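Local coordinates for protein kojibiose phosphorylase (Gut metagenome, PDB 6W0P) that is a carbohydrate-active enzyme of glycoside hydrolase family 65, with an N-terminal beta-sandwich domain, a helical catalytic domain and a small C-terminal beta domain, at residues Ser622-Pro625 with Ser626-Ile630; Tyr612-Arg616 with Thr617-Ser621; Lys273-Glu276 with Ala277-Phe280; Lys288-Lys291 with Phe292-Phe296. One frame throughout, in Å; residues are numbered along the deposited sequence.

Overall arrangement
The four local contacts form two pairs, one in the catalytic domain and one on the helices that follow the N-terminal beta-sandwich. Contact 2 turns the chain out of helix 603-613, and contact 1 opens helix 624-634, the next helix along. Their centres are 10 Å apart and they touch: Ser-624 OG of contact 1 lies 2.6 Å from His-619 ND1 of contact 2, a probable hydrogen bond. Contact 3 ends helix 263-277 and contact 4 lies in helix 282-300, with centres 19 Å apart and nearest atoms about 6 Å apart. The pairs are well separated: contacts 1 and 4 are about 20 Å apart at their nearest atoms, contacts 2 and 3 about 39 Å.

Contact 1 of 4, residues Ser622-Pro625 with Ser626-Ile630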
loop_
_atom_site.group_PDB
_atom_site.type_symbol
_atom_site.label_atom_id
_atom_site.label_comp_id
_atom_site.label_asym_id
_atom_site.label_seq_id
_atom_site.Cartn_x
_atom_site.Cartn_y
_atom_site.Cartn_z
ATOM N N SER A 622 22.636 3.839 5.390
ATOM C CA SER A 622 23.808 4.416 6.084
ATOM C C SER A 622 24.340 3.377 7.078
ATOM O O SER A 622 25.422 3.580 7.605
ATOM C CB SER A 622 23.455 5.746 6.728
ATOM O OG SER A 622 22.272 5.664 7.509
ATOM N N LEU A 623 23.599 2.282 7.255
ATOM C CA LEU A 623 23.843 1.207 8.249
ATOM C C LEU A 623 24.892 0.207 7.722
ATOM O O LEU A 623 25.597 -0.414 8.542
ATOM C CB LEU A 623 22.494 0.525 8.489
ATOM C CG LEU A 623 21.531 1.252 9.433
ATOM C CD1 LEU A 623 20.903 2.490 8.770
ATOM C CD2 LEU A 623 20.436 0.307 9.906
ATOM N N SER A 624 25.025 0.082 6.399
ATOM C CA SER A 624 25.698 -1.064 5.741
ATOM C C SER A 624 27.218 -0.918 5.739
ATOM O O SER A 624 27.898 -1.853 6.115
ATOM C CB SER A 624 25.156 -1.292 4.369
ATOM O OG SER A 624 25.808 -2.389 3.766
ATOM N N PRO A 625 27.816 0.201 5.278
ATOM C CA PRO A 625 29.267 0.280 5.128
ATOM C C PRO A 625 30.085 -0.028 6.388
ATOM O O PRO A 625 31.098 -0.695 6.281
ATOM C CB PRO A 625 29.498 1.740 4.692
ATOM C CG PRO A 625 28.216 2.100 3.954
ATOM C CD PRO A 625 27.144 1.418 4.776
ATOM N N SER A 626 29.640 0.461 7.544
ATOM C CA SER A 626 30.348 0.305 8.842
ATOM C C SER A 626 30.347 -1.170 9.293
ATOM O O SER A 626 31.346 -1.619 9.874
ATOM C CB SER A 626 29.771 1.245 9.906
ATOM O OG SER A 626 28.437 0.896 10.269
ATOM N N ILE A 627 29.250 -1.892 9.093
ATOM C CA ILE A 627 29.124 -3.305 9.536
ATOM C C ILE A 627 30.097 -4.142 8.706
ATOM O O ILE A 627 30.825 -4.957 9.275
ATOM C CB ILE A 627 27.684 -3.798 9.378
ATOM C CG1 ILE A 627 26.724 -2.986 10.245
ATOM C CG2 ILE A 627 27.602 -5.276 9.685
ATOM C CD1 ILE A 627 27.117 -2.987 11.682
ATOM N N HIS A 628 30.103 -3.921 7.401
ATOM C CA HIS A 628 30.990 -4.641 6.455
ATOM C C HIS A 628 32.459 -4.280 6.765
ATOM O O HIS A 628 33.320 -5.203 6.725
ATOM C CB HIS A 628 30.530 -4.372 5.001
ATOM C CG HIS A 628 29.226 -5.012 4.638
ATOM N ND1 HIS A 628 28.004 -4.381 4.788
ATOM C CD2 HIS A 628 28.953 -6.234 4.137
ATOM C CE1 HIS A 628 27.042 -5.184 4.398
ATOM N NE2 HIS A 628 27.602 -6.331 3.996
ATOM N N SER A 629 32.759 -2.998 7.050
ATOM C CA SER A 629 34.134 -2.562 7.418
ATOM C C SER A 629 34.569 -3.328 8.669
ATOM O O SER A 629 35.708 -3.829 8.689
ATOM C CB SER A 629 34.284 -1.082 7.660
ATOM O OG SER A 629 35.646 -0.809 8.010
ATOM N N ILE A 630 33.678 -3.431 9.663
ATOM C CA ILE A 630 34.015 -4.032 10.986
ATOM C C ILE A 630 34.287 -5.508 10.782
ATOM O O ILE A 630 35.284 -5.980 11.318
ATOM C CB ILE A 630 32.923 -3.790 12.039
ATOM C CG1 ILE A 630 32.920 -2.314 12.457
ATOM C CG2 ILE A 630 33.114 -4.727 13.222
ATOM C CD1 ILE A 630 31.580 -1.791 12.875
HETATM O O HOH W 1 27.611 2.502 8.191
#
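Ser-624 O receives the backbone N-H of His-628 in a nearly straight helical bond, 174° at the hydrogen. One residue on, Ser-629 N binds Pro-625 O at 2.9 Å. The same carbonyl of Ser-624 has a second firm donor: the imidazole folds back along the helix and gives it ND1-H at 2.9 Å. The two donors reach the oxygen differently, the backbone N nearly in line with the C=O bond and ND1 from above the carbonyl plane. From the ring's side the bond lies almost in the imidazole plane, which helps to set the ring's rotation. His-628 CG stands anti to its own carbonyl carbon (chi1 -70°), which sends the ring back toward the start of the helix. There Ser-624 OG comes within 3.1 Å of CE1; this hydroxyl probably also hydrogen-bonds His-619. These are the opening turns of helix 624-634 in the catalytic domain, an (alpha/alpha)6 barrel in this family. Pro-625 sits in the first turn, where its lack of an N-H costs no helical bond. The N-H of Ser-626, near the helix start, is taken by a water that also donates to Ser-622 O. Ile-627 CG1 packs 3.3 Å from Leu-623 O, and beyond this pair Tyr-355 of helix 351-361 both touches the isoleucine and hydrogen-bonds the Leu-623 carbonyl.

Contact 2 of 4, residues Tyr612-Arg616 with Thr617-Ser621; sequences YYEPR and TLHES
Thr-617 folds back on the last turn of helix 603-613, its hydroxyl donating to Tyr-613 O over a short 2.5 Å and its backbone N to Glu-614 O at 3.1 Å. The rotation about its first side-chain bond (chi1 -55°) sets OG1 beside the threonine's own N, and so both donors face the end of the helix. Each meets its carbonyl from above the plane and well off the line of the C=O. This buried threonine is the compact part of the contact; its CG2 methyl touches Ser-624 and His-628 of the following helix.

Pro-615, which is exposed, and Leu-618, which turns away, make up the looser part. Arg-616 is the firmly held exception, reaching back along the helix to give NH1-H to Tyr-612 O at 2.9 Å. Its guanidinium lies over the face of the Tyr-612 ring, NH1 being 3.2 Å above the ring plane. Beyond the segments the arginine forms a salt bridge with Asp-583 and a hydrogen bond with Gln-463 of the second subunit, which brings this turn to the dimer contact.

Further along, the backbone of His-619 is left-handed (phi 71°), and with CG beside its own N (chi1 -58°) the ring lies by Glu-614. NE2 donates to OE2 at 3.2 Å, meeting the anti side of the carboxylate, and the two flat groups are nearly coplanar. With Ser-624 OG as the probable partner of ND1, both ring nitrogens are engaged, which should restrain the ring's rotation; the negative charge of Glu-614 probably stabilises the proton on NE2.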
loop_
_atom_site.group_PDB
_atom_site.type_symbol
_atom_site.label_atom_id
_atom_site.label_comp_id
_atom_site.label_asym_id
_atom_site.label_seq_id
_atom_site.Cartn_x
_atom_site.Cartn_y
_atom_site.Cartn_z
ATOM N N TYR A 612 29.898 -14.520 0.633
ATOM C CA TYR A 612 28.613 -14.749 -0.077
ATOM C C TYR A 612 27.765 -13.456 -0.108
ATOM O O TYR A 612 27.256 -13.134 -1.180
ATOM C CB TYR A 612 27.823 -15.917 0.513
ATOM C CG TYR A 612 26.619 -16.246 -0.329
ATOM C CD1 TYR A 612 26.699 -17.119 -1.397
ATOM C CD2 TYR A 612 25.412 -15.596 -0.104
ATOM C CE1 TYR A 612 25.593 -17.376 -2.194
ATOM C CE2 TYR A 612 24.295 -15.861 -0.868
ATOM C CZ TYR A 612 24.380 -16.763 -1.909
ATOM O OH TYR A 612 23.277 -16.955 -2.681
ATOM N N TYR A 613 27.627 -12.732 1.007
ATOM C CA TYR A 613 26.623 -11.644 1.171
ATOM C C TYR A 613 27.162 -10.251 0.829
ATOM O O TYR A 613 26.369 -9.479 0.264
ATOM C CB TYR A 613 26.005 -11.715 2.562
ATOM C CG TYR A 613 25.063 -12.883 2.711
ATOM C CD1 TYR A 613 23.886 -12.957 1.989
ATOM C CD2 TYR A 613 25.359 -13.928 3.562
ATOM C CE1 TYR A 613 23.031 -14.041 2.114
ATOM C CE2 TYR A 613 24.507 -15.005 3.709
ATOM C CZ TYR A 613 23.346 -15.071 2.973
ATOM O OH TYR A 613 22.536 -16.152 3.131
ATOM N N GLU A 614 28.412 -9.915 1.158
ATOM C CA GLU A 614 28.973 -8.574 0.846
ATOM C C GLU A 614 28.786 -8.255 -0.645
ATOM O O GLU A 614 28.291 -7.182 -0.953
ATOM C CB GLU A 614 30.437 -8.454 1.290
ATOM C CG GLU A 614 31.049 -7.074 1.073
ATOM C CD GLU A 614 31.271 -6.623 -0.368
ATOM O OE1 GLU A 614 31.866 -7.389 -1.120
ATOM O OE2 GLU A 614 30.787 -5.484 -0.743
ATOM N N PRO A 615 29.170 -9.113 -1.629
ATOM C CA PRO A 615 29.026 -8.754 -3.052
ATOM C C PRO A 615 27.591 -8.743 -3.630
ATOM O O PRO A 615 27.394 -8.218 -4.728
ATOM C CB PRO A 615 29.881 -9.790 -3.806
ATOM C CG PRO A 615 30.027 -10.962 -2.847
ATOM C CD PRO A 615 29.875 -10.395 -1.442
ATOM N N ARG A 616 26.616 -9.278 -2.885
ATOM C CA ARG A 616 25.171 -9.146 -3.200
ATOM C C ARG A 616 24.551 -7.919 -2.516
ATOM O O ARG A 616 23.341 -7.701 -2.722
ATOM C CB ARG A 616 24.442 -10.416 -2.769
ATOM C CG ARG A 616 24.936 -11.653 -3.501
ATOM C CD ARG A 616 24.162 -12.902 -3.155
ATOM N NE ARG A 616 24.321 -13.911 -4.193
ATOM C CZ ARG A 616 25.405 -14.675 -4.340
ATOM N NH1 ARG A 616 26.442 -14.535 -3.527
ATOM N NH2 ARG A 616 25.448 -15.578 -5.304
ATOM N N THR A 617 25.308 -7.150 -1.730
ATOM C CA THR A 617 24.755 -6.067 -0.873
ATOM C C THR A 617 24.971 -4.703 -1.551
ATOM O O THR A 617 26.114 -4.333 -1.859
ATOM C CB THR A 617 25.333 -6.107 0.535
ATOM O OG1 THR A 617 25.099 -7.413 1.048
ATOM C CG2 THR A 617 24.698 -5.058 1.419
ATOM N N LEU A 618 23.873 -3.992 -1.797
ATOM C CA LEU A 618 23.872 -2.684 -2.497
ATOM C C LEU A 618 24.481 -1.624 -1.586
ATOM O O LEU A 618 25.101 -0.706 -2.113
ATOM C CB LEU A 618 22.426 -2.362 -2.878
ATOM C CG LEU A 618 22.211 -1.432 -4.057
ATOM C CD1 LEU A 618 22.848 -1.963 -5.315
ATOM C CD2 LEU A 618 20.716 -1.239 -4.270
ATOM N N HIS A 619 24.353 -1.765 -0.268
ATOM C CA HIS A 619 24.901 -0.797 0.715
ATOM C C HIS A 619 24.054 0.473 0.627
ATOM O O HIS A 619 24.651 1.566 0.698
ATOM C CB HIS A 619 26.405 -0.499 0.488
ATOM C CG HIS A 619 27.246 -1.723 0.542
ATOM N ND1 HIS A 619 27.327 -2.503 1.685
ATOM C CD2 HIS A 619 27.947 -2.370 -0.413
ATOM C CE1 HIS A 619 28.061 -3.566 1.428
ATOM N NE2 HIS A 619 28.453 -3.506 0.152
ATOM N N GLU A 620 22.728 0.317 0.438
ATOM C CA GLU A 620 21.791 1.462 0.336
ATOM C C GLU A 620 21.942 2.248 1.635
ATOM O O GLU A 620 22.642 3.303 1.606
ATOM C CB GLU A 620 20.343 1.025 0.072
ATOM C CG GLU A 620 19.916 1.174 -1.383
ATOM C CD GLU A 620 18.417 1.321 -1.633
ATOM O OE1 GLU A 620 18.014 1.466 -2.824
ATOM O OE2 GLU A 620 17.642 1.311 -0.645
ATOM N N SER A 621 21.424 1.676 2.727
ATOM C CA SER A 621 21.342 2.312 4.059
ATOM C C SER A 621 22.706 2.821 4.539
ATOM O O SER A 621 23.786 2.259 4.186
ATOM C CB SER A 621 20.734 1.392 5.065
ATOM O OG SER A 621 21.546 0.253 5.219
#

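Contact 3 of 4, residues Lys273-Glu276 with Ala277-Phe280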
loop_
_atom_site.group_PDB
_atom_site.type_symbol
_atom_site.label_atom_id
_atom_site.label_comp_id
_atom_site.label_asym_id
_atom_site.label_seq_id
_atom_site.Cartn_x
_atom_site.Cartn_y
_atom_site.Cartn_z
ATOM N N LYS A 273 13.406 29.874 37.014
ATOM C CA LYS A 273 14.654 29.430 36.330
ATOM C C LYS A 273 15.171 30.541 35.405
ATOM O O LYS A 273 16.378 30.804 35.420
ATOM C CB LYS A 273 14.405 28.106 35.597
ATOM C CG LYS A 273 14.550 26.862 36.467
ATOM C CD LYS A 273 13.697 25.714 35.980
ATOM C CE LYS A 273 13.642 24.544 36.937
ATOM N NZ LYS A 273 14.534 23.463 36.483
ATOM N N LEU A 274 14.297 31.196 34.632
ATOM C CA LEU A 274 14.703 32.345 33.779
ATOM C C LEU A 274 15.481 33.356 34.630
ATOM O O LEU A 274 16.591 33.760 34.215
ATOM C CB LEU A 274 13.460 33.001 33.174
ATOM C CG LEU A 274 13.758 34.169 32.231
ATOM C CD1 LEU A 274 14.580 33.711 31.030
ATOM C CD2 LEU A 274 12.475 34.852 31.788
ATOM N N LYS A 275 14.923 33.703 35.795
ATOM C CA LYS A 275 15.491 34.664 36.781
ATOM C C LYS A 275 16.875 34.179 37.233
ATOM O O LYS A 275 17.846 34.954 37.091
ATOM C CB LYS A 275 14.504 34.858 37.947
ATOM C CG LYS A 275 14.986 35.722 39.103
ATOM C CD LYS A 275 15.503 37.084 38.669
ATOM C CE LYS A 275 15.828 37.998 39.835
ATOM N NZ LYS A 275 16.746 39.086 39.419
ATOM N N GLU A 276 16.980 32.942 37.729
ATOM C CA GLU A 276 18.279 32.347 38.168
ATOM C C GLU A 276 19.284 32.468 37.013
ATOM O O GLU A 276 20.405 32.944 37.263
ATOM C CB GLU A 276 18.113 30.895 38.634
ATOM C CG GLU A 276 17.887 30.752 40.142
ATOM C CD GLU A 276 16.815 29.760 40.601
ATOM O OE1 GLU A 276 16.335 29.914 41.755
ATOM O OE2 GLU A 276 16.446 28.832 39.817
ATOM N N ALA A 277 18.875 32.121 35.789
ATOM C CA ALA A 277 19.766 32.056 34.603
ATOM C C ALA A 277 20.271 33.456 34.245
ATOM O O ALA A 277 21.442 33.572 33.811
ATOM C CB ALA A 277 19.061 31.412 33.433
ATOM N N SER A 278 19.434 34.473 34.468
ATOM C CA SER A 278 19.719 35.877 34.093
ATOM C C SER A 278 20.852 36.446 34.953
ATOM O O SER A 278 21.349 37.518 34.614
ATOM C CB SER A 278 18.473 36.742 34.146
ATOM O OG SER A 278 17.999 36.897 35.470
ATOM N N LYS A 279 21.261 35.761 36.017
ATOM C CA LYS A 279 22.366 36.244 36.892
ATOM C C LYS A 279 23.729 36.048 36.206
ATOM O O LYS A 279 24.692 36.688 36.652
ATOM C CB LYS A 279 22.373 35.524 38.240
ATOM C CG LYS A 279 21.044 35.494 38.978
ATOM C CD LYS A 279 20.549 36.831 39.437
ATOM C CE LYS A 279 19.602 36.698 40.610
ATOM N NZ LYS A 279 20.292 36.151 41.808
ATOM N N PHE A 280 23.814 35.206 35.168
ATOM C CA PHE A 280 25.091 34.808 34.517
ATOM C C PHE A 280 25.211 35.524 33.175
ATOM O O PHE A 280 24.213 35.574 32.418
ATOM C CB PHE A 280 25.166 33.287 34.380
ATOM C CG PHE A 280 25.015 32.581 35.701
ATOM C CD1 PHE A 280 26.056 32.575 36.616
ATOM C CD2 PHE A 280 23.801 32.009 36.065
ATOM C CE1 PHE A 280 25.904 31.964 37.852
ATOM C CE2 PHE A 280 23.646 31.400 37.302
ATOM C CZ PHE A 280 24.700 31.381 38.194
#
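Hydrogen bonds from Ala-277, Ser-278 and Lys-279 to the preceding turn close helix 263-277. Ala-277 N reaches Lys-273 O at 2.8 Å and Ser-278 N reaches Leu-274 O at 2.9 Å, both four residues back. Lys-279 N instead binds Glu-276 O, three residues back, at 3.2 Å and from above the carbonyl plane, a tightening of the coil as it ends. The Ser-278 hydroxyl adds a short bond of 2.5 Å to Lys-275 O. Its chi1 of 67° sets OG between the backbone N and the carbonyl carbon, from where it bends back on the carbonyl of the last turn. The exit overlaps a type I beta turn, Ala-277 to Phe-280, closed by Phe-280 N to Ala-277 O.

Van der Waals contacts of side-chain carbons fall on a carbonyl oxygen. Lys-279 CG presses to 3.1 Å of Glu-276 O, and Phe-280 CE2 approaches the same oxygen obliquely at 3.6 Å.

As to charge, the chains of Lys-275 and Lys-279 cross on the solvent side with their NZ atoms 5.2 Å apart, a spacing at which some repulsion is likely, probably screened by solvent.

The inner side lies against the large antiparallel sheet of the N-terminal domain: Leu-274 and Ser-278 rest on strands 210-217 and 245-256, Ala-277 on strand 152-161, and Tyr-250 hydrogen-bonds Phe-280 O just before helix 282-300 begins.

Contact 4 of 4, residues Lys288-Lys291 with Phe292-Phe296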
loop_
_atom_site.group_PDB
_atom_site.type_symbol
_atom_site.label_atom_id
_atom_site.label_comp_id
_atom_site.label_asym_id
_atom_site.label_seq_id
_atom_site.Cartn_x
_atom_site.Cartn_y
_atom_site.Cartn_z
ATOM N N LYS A 288 30.381 27.514 31.127
ATOM C CA LYS A 288 29.541 26.452 31.736
ATOM C C LYS A 288 29.341 25.317 30.724
ATOM O O LYS A 288 29.571 24.144 31.103
ATOM C CB LYS A 288 28.213 27.029 32.208
ATOM C CG LYS A 288 27.303 26.048 32.925
ATOM C CD LYS A 288 25.980 26.682 33.236
ATOM C CE LYS A 288 25.079 25.806 34.072
ATOM N NZ LYS A 288 23.652 26.149 33.837
ATOM N N ASN A 289 29.024 25.650 29.472
ATOM C CA ASN A 289 28.819 24.619 28.430
ATOM C C ASN A 289 30.152 23.918 28.167
ATOM O O ASN A 289 30.152 22.699 27.969
ATOM C CB ASN A 289 28.219 25.183 27.146
ATOM C CG ASN A 289 26.785 24.769 26.956
ATOM O OD1 ASN A 289 26.084 24.505 27.923
ATOM N ND2 ASN A 289 26.353 24.721 25.714
ATOM N N GLN A 290 31.252 24.653 28.191
ATOM C CA GLN A 290 32.581 24.071 27.903
ATOM C C GLN A 290 32.923 23.051 28.997
ATOM O O GLN A 290 33.499 22.023 28.648
ATOM C CB GLN A 290 33.642 25.164 27.762
ATOM C CG GLN A 290 35.037 24.638 27.447
ATOM C CD GLN A 290 35.706 25.500 26.408
ATOM O OE1 GLN A 290 35.139 26.497 25.933
ATOM N NE2 GLN A 290 36.921 25.119 26.049
ATOM N N LYS A 291 32.580 23.331 30.259
ATOM C CA LYS A 291 32.809 22.422 31.414
ATOM C C LYS A 291 32.078 21.097 31.142
ATOM O O LYS A 291 32.673 20.042 31.368
ATOM C CB LYS A 291 32.349 23.072 32.720
ATOM C CG LYS A 291 33.136 22.680 33.964
ATOM C CD LYS A 291 32.323 22.855 35.230
ATOM C CE LYS A 291 31.335 21.724 35.466
ATOM N NZ LYS A 291 31.858 20.740 36.452
ATOM N N PHE A 292 30.842 21.152 30.630
ATOM C CA PHE A 292 30.060 19.951 30.234
ATOM C C PHE A 292 30.754 19.199 29.089
ATOM O O PHE A 292 30.886 17.978 29.199
ATOM C CB PHE A 292 28.651 20.344 29.812
ATOM C CG PHE A 292 27.832 19.215 29.249
ATOM C CD1 PHE A 292 27.983 18.820 27.925
ATOM C CD2 PHE A 292 26.886 18.575 30.032
ATOM C CE1 PHE A 292 27.199 17.807 27.402
ATOM C CE2 PHE A 292 26.103 17.564 29.499
ATOM C CZ PHE A 292 26.256 17.187 28.186
ATOM N N PHE A 293 31.183 19.876 28.017
ATOM C CA PHE A 293 31.822 19.192 26.862
ATOM C C PHE A 293 33.206 18.637 27.246
ATOM O O PHE A 293 33.578 17.566 26.691
ATOM C CB PHE A 293 31.881 20.109 25.642
ATOM C CG PHE A 293 30.569 20.206 24.912
ATOM C CD1 PHE A 293 30.128 19.150 24.132
ATOM C CD2 PHE A 293 29.788 21.347 25.010
ATOM C CE1 PHE A 293 28.929 19.235 23.446
ATOM C CE2 PHE A 293 28.586 21.426 24.343
ATOM C CZ PHE A 293 28.150 20.365 23.578
ATOM N N ASN A 294 33.974 19.333 28.093
ATOM C CA ASN A 294 35.324 18.880 28.515
ATOM C C ASN A 294 35.191 17.488 29.148
ATOM O O ASN A 294 35.976 16.614 28.817
ATOM C CB ASN A 294 36.006 19.814 29.512
ATOM C CG ASN A 294 36.505 21.111 28.908
ATOM O OD1 ASN A 294 36.624 21.252 27.689
ATOM N ND2 ASN A 294 36.785 22.079 29.765
ATOM N N HIS A 295 34.210 17.307 30.035
ATOM C CA HIS A 295 33.904 16.011 30.694
ATOM C C HIS A 295 33.680 14.939 29.616
ATOM O O HIS A 295 34.333 13.883 29.712
ATOM C CB HIS A 295 32.727 16.183 31.663
ATOM C CG HIS A 295 32.219 14.901 32.220
ATOM N ND1 HIS A 295 32.780 14.307 33.345
ATOM C CD2 HIS A 295 31.231 14.084 31.798
ATOM C CE1 HIS A 295 32.124 13.192 33.611
ATOM N NE2 HIS A 295 31.182 13.026 32.665
ATOM N N PHE A 296 32.819 15.198 28.616
ATOM C CA PHE A 296 32.460 14.192 27.581
ATOM C C PHE A 296 33.667 13.946 26.671
ATOM O O PHE A 296 33.802 12.775 26.271
ATOM C CB PHE A 296 31.141 14.518 26.868
ATOM C CG PHE A 296 29.941 14.155 27.723
ATOM C CD1 PHE A 296 29.268 15.119 28.468
ATOM C CD2 PHE A 296 29.548 12.827 27.868
ATOM C CE1 PHE A 296 28.213 14.768 29.295
ATOM C CE2 PHE A 296 28.502 12.477 28.704
ATOM C CZ PHE A 296 27.837 13.447 29.420
#
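A chi1 of -79° at Phe-293 swings its ring back beside its own backbone N and along the helix to Asn-289, and a similar chi1 of -73° at Asn-294 turns that amide back over Gln-290. Phe-293 CD2 comes to 3.3 Å of Asn-289 O, which approaches the ring obliquely and already accepts Phe-293 N at 3.0 Å. At the outer end of the ring, CE2 lies 4.2 Å from Asn-289 ND2. This side-chain amide has its polar needs met by another part of the fold, ND2 by Leu-145 O and Ser-121 O and OD1 by Met-147 N, so that the phenyl ring packs beside a group held in place from the sandwich side. Lys-288, one residue earlier, forms salt bridges with Asp-146 and Asp-149.

Helix 282-300 is part of the helical linker that, in family 65 enzymes, joins the beta-sandwich to the (alpha/alpha)6 barrel. Lys-288 and Asn-289, on its sandwich-facing side, bind residues 145-149 and Ser-121, while Phe-292, Phe-293 and Phe-296 all pack on Ile-322 of helix 308-324. Phe-292 CB rests 3.3 Å from Asn-289 O. With CG anti to its own N, the Phe-292 ring puts CD1 over the centre of a Phe-293 face, 4.1 Å above the plane, and Phe-296 CE1 lies over a face of Phe-292, offset toward the rim.

On the exposed side Asn-294 N binds Gln-290 O at 2.8 Å. Asn-294 CG touches the same Gln-290 O at 3.2 Å, a contact and not a bond. The Asn-294 amide also rests against the CG methylene of Gln-290, OD1 at 3.7 Å, and the two amide planes are turned 77° apart.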